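Local coordinates for reducing-end xylose-releasing exo-oligoxylanase Rex8A (Paenibacillus barcinonensis, PDB 6SUD), which hydrolyses xylooligosaccharides as an exo-oligoxylanase, releasing xylose from their reducing ends during the depolymerization of xylan, at residues F133-F138 and Y203-Q208. The protein carries 1 engineered substitution. Numbering follows the deposited sequence.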
loop_
_atom_site.group_PDB
_atom_site.type_symbol
_atom_site.label_atom_id
_atom_site.label_comp_id
_atom_site.label_asym_id
_atom_site.label_seq_id
_atom_site.Cartn_x
_atom_site.Cartn_y
_atom_site.Cartn_z
ATOM N N PHE A 133 -7.046 -5.316 -1.475
ATOM C CA PHE A 133 -8.378 -5.890 -1.160
ATOM C C PHE A 133 -8.162 -7.355 -0.782
ATOM O O PHE A 133 -8.595 -7.800 0.291
ATOM C CB PHE A 133 -9.349 -5.788 -2.338
ATOM C CG PHE A 133 -10.070 -4.478 -2.549
ATOM C CD1 PHE A 133 -10.750 -3.846 -1.522
ATOM C CD2 PHE A 133 -10.166 -3.933 -3.820
ATOM C CE1 PHE A 133 -11.457 -2.679 -1.762
ATOM C CE2 PHE A 133 -10.871 -2.754 -4.058
ATOM C CZ PHE A 133 -11.527 -2.140 -3.021
ATOM N N ALA A 134 -7.458 -8.091 -1.652
ATOM C CA ALA A 134 -7.232 -9.537 -1.501
ATOM C C ALA A 134 -6.503 -9.801 -0.176
ATOM O O ALA A 134 -6.953 -10.669 0.592
ATOM C CB ALA A 134 -6.456 -10.052 -2.684
ATOM N N MET A 135 -5.425 -9.072 0.103
ATOM C CA MET A 135 -4.640 -9.290 1.342
ATOM C C MET A 135 -5.501 -8.962 2.566
ATOM O O MET A 135 -5.493 -9.741 3.529
ATOM C CB MET A 135 -3.363 -8.450 1.363
ATOM C CG MET A 135 -2.414 -8.815 2.496
ATOM S SD MET A 135 -1.534 -10.373 2.181
ATOM C CE MET A 135 -2.546 -11.581 3.029
ATOM N N ALA A 136 -6.225 -7.851 2.545
ATOM C CA ALA A 136 -7.078 -7.449 3.689
ATOM C C ALA A 136 -8.174 -8.503 3.924
ATOM O O ALA A 136 -8.446 -8.839 5.109
ATOM C CB ALA A 136 -7.641 -6.076 3.460
ATOM N N LEU A 137 -8.780 -9.023 2.856
ATOM C CA LEU A 137 -9.867 -10.039 2.957
ATOM C C LEU A 137 -9.299 -11.357 3.500
ATOM O O LEU A 137 -9.952 -11.995 4.361
ATOM C CB LEU A 137 -10.499 -10.244 1.586
ATOM C CG LEU A 137 -11.526 -9.194 1.177
ATOM C CD1 LEU A 137 -11.730 -9.219 -0.324
ATOM C CD2 LEU A 137 -12.833 -9.411 1.918
ATOM N N PHE A 138 -8.103 -11.744 3.074
ATOM C CA PHE A 138 -7.427 -12.943 3.637
ATOM C C PHE A 138 -7.217 -12.753 5.141
ATOM O O PHE A 138 -7.486 -13.681 5.910
ATOM C CB PHE A 138 -6.106 -13.259 2.938
ATOM C CG PHE A 138 -6.260 -13.960 1.615
ATOM C CD1 PHE A 138 -7.102 -15.060 1.494
ATOM C CD2 PHE A 138 -5.531 -13.551 0.510
ATOM C CE1 PHE A 138 -7.260 -15.701 0.274
ATOM C CE2 PHE A 138 -5.681 -14.205 -0.706
ATOM C CZ PHE A 138 -6.547 -15.273 -0.819
ATOM N N TYR A 203 2.623 -11.389 -1.818
ATOM C CA TYR A 203 2.634 -12.512 -2.793
ATOM C C TYR A 203 3.046 -13.784 -2.043
ATOM O O TYR A 203 2.491 -14.850 -2.353
ATOM C CB TYR A 203 3.465 -12.213 -4.043
ATOM C CG TYR A 203 3.229 -10.851 -4.649
ATOM C CD1 TYR A 203 2.024 -10.187 -4.495
ATOM C CD2 TYR A 203 4.229 -10.214 -5.362
ATOM C CE1 TYR A 203 1.831 -8.915 -5.007
ATOM C CE2 TYR A 203 4.040 -8.964 -5.912
ATOM C CZ TYR A 203 2.842 -8.299 -5.720
ATOM O OH TYR A 203 2.662 -7.036 -6.202
ATOM N N GLU A 204 3.957 -13.688 -1.071
ATOM C CA GLU A 204 4.314 -14.834 -0.190
ATOM C C GLU A 204 3.057 -15.409 0.464
ATOM O O GLU A 204 2.949 -16.647 0.543
ATOM C CB GLU A 204 5.250 -14.413 0.934
ATOM C CG GLU A 204 6.632 -14.070 0.454
ATOM C CD GLU A 204 7.538 -15.239 0.122
ATOM O OE1 GLU A 204 7.056 -16.398 0.112
ATOM O OE2 GLU A 204 8.736 -14.985 -0.096
ATOM N N LEU A 205 2.176 -14.540 0.960
ATOM C CA LEU A 205 0.920 -14.947 1.644
ATOM C C LEU A 205 -0.119 -15.418 0.622
ATOM O O LEU A 205 -0.875 -16.354 0.934
ATOM C CB LEU A 205 0.446 -13.775 2.502
ATOM C CG LEU A 205 1.431 -13.410 3.607
ATOM C CD1 LEU A 205 0.911 -12.277 4.475
ATOM C CD2 LEU A 205 1.758 -14.621 4.462
ATOM N N PHE A 206 -0.133 -14.846 -0.581
ATOM C CA PHE A 206 -1.018 -15.349 -1.664
ATOM C C PHE A 206 -0.604 -16.779 -2.022
ATOM O O PHE A 206 -1.495 -17.586 -2.342
ATOM C CB PHE A 206 -0.965 -14.456 -2.895
ATOM C CG PHE A 206 -1.474 -13.052 -2.699
ATOM C CD1 PHE A 206 -2.158 -12.674 -1.551
ATOM C CD2 PHE A 206 -1.253 -12.107 -3.688
ATOM C CE1 PHE A 206 -2.616 -11.371 -1.408
ATOM C CE2 PHE A 206 -1.725 -10.816 -3.552
ATOM C CZ PHE A 206 -2.412 -10.455 -2.414
ATOM N N ALA A 207 0.689 -17.094 -1.925
ATOM C CA ALA A 207 1.214 -18.446 -2.230
ATOM C C ALA A 207 0.718 -19.444 -1.178
ATOM O O ALA A 207 0.780 -20.648 -1.459
ATOM C CB ALA A 207 2.720 -18.454 -2.342
ATOM N N GLN A 208 0.273 -18.967 -0.011
ATOM C CA GLN A 208 -0.320 -19.806 1.065
ATOM C C GLN A 208 -1.842 -19.868 0.922
ATOM O O GLN A 208 -2.412 -20.929 1.253
ATOM C CB GLN A 208 -0.000 -19.241 2.449
ATOM C CG GLN A 208 1.478 -19.054 2.719
ATOM C CD GLN A 208 2.120 -20.334 3.179
ATOM O OE1 GLN A 208 2.306 -20.545 4.374
ATOM N NE2 GLN A 208 2.445 -21.203 2.236
#
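Phe206 is the main bump of this buried helix-helix contact: its ring reaches from helix 200-209 into a hollow on helix 127-144 formed by Ala134, Met135 and Phe138. CG stands anti to the carbonyl carbon (chi1 -64°), and the tip of the ring reaches the small side chain of Ala134, with CZ of Phe206 4.1 Å from CB of Ala134. CA of Met135 lies in plane at the edge of the Phe206 ring, nearest CE1. Phe138 forms one wall, its side chain crossing that of Phe206 at about a right angle while the two rings meet obliquely, CE2 of Phe138 3.9 Å from CD1 of Phe206. Met135 forms another. Its CG is anti to the backbone N (chi1 -170°) and the chain then bends, bringing SD obliquely to the Phe206 ring, 4.9 Å from the centroid, in a Met-aromatic contact. The segment axes cross at 56° and approach to 10.6 Å, a wide spacing bridged by the side chains of Phe206 and Met135. Both helices belong to the helical catalytic domain of glycoside hydrolase family 8, an (alpha/alpha)6 barrel, and they meet here away from the xylose sites. The methyl of Met135 is itself a smaller bump, resting on Leu205 with CE 3.7 Å from CB of Leu205 and also touching CD1 of that residue. An alanine in place of Phe206 would remove the ring and would probably loosen the packing of Ala134, Met135 and Phe138 against helix 200-209. Around the Phe206 wedge, Leu161 of helix 153-170 touches both Ala134 and Phe206, and Trp218 of helix 215-232 meets the Phe206 ring edge-to-face.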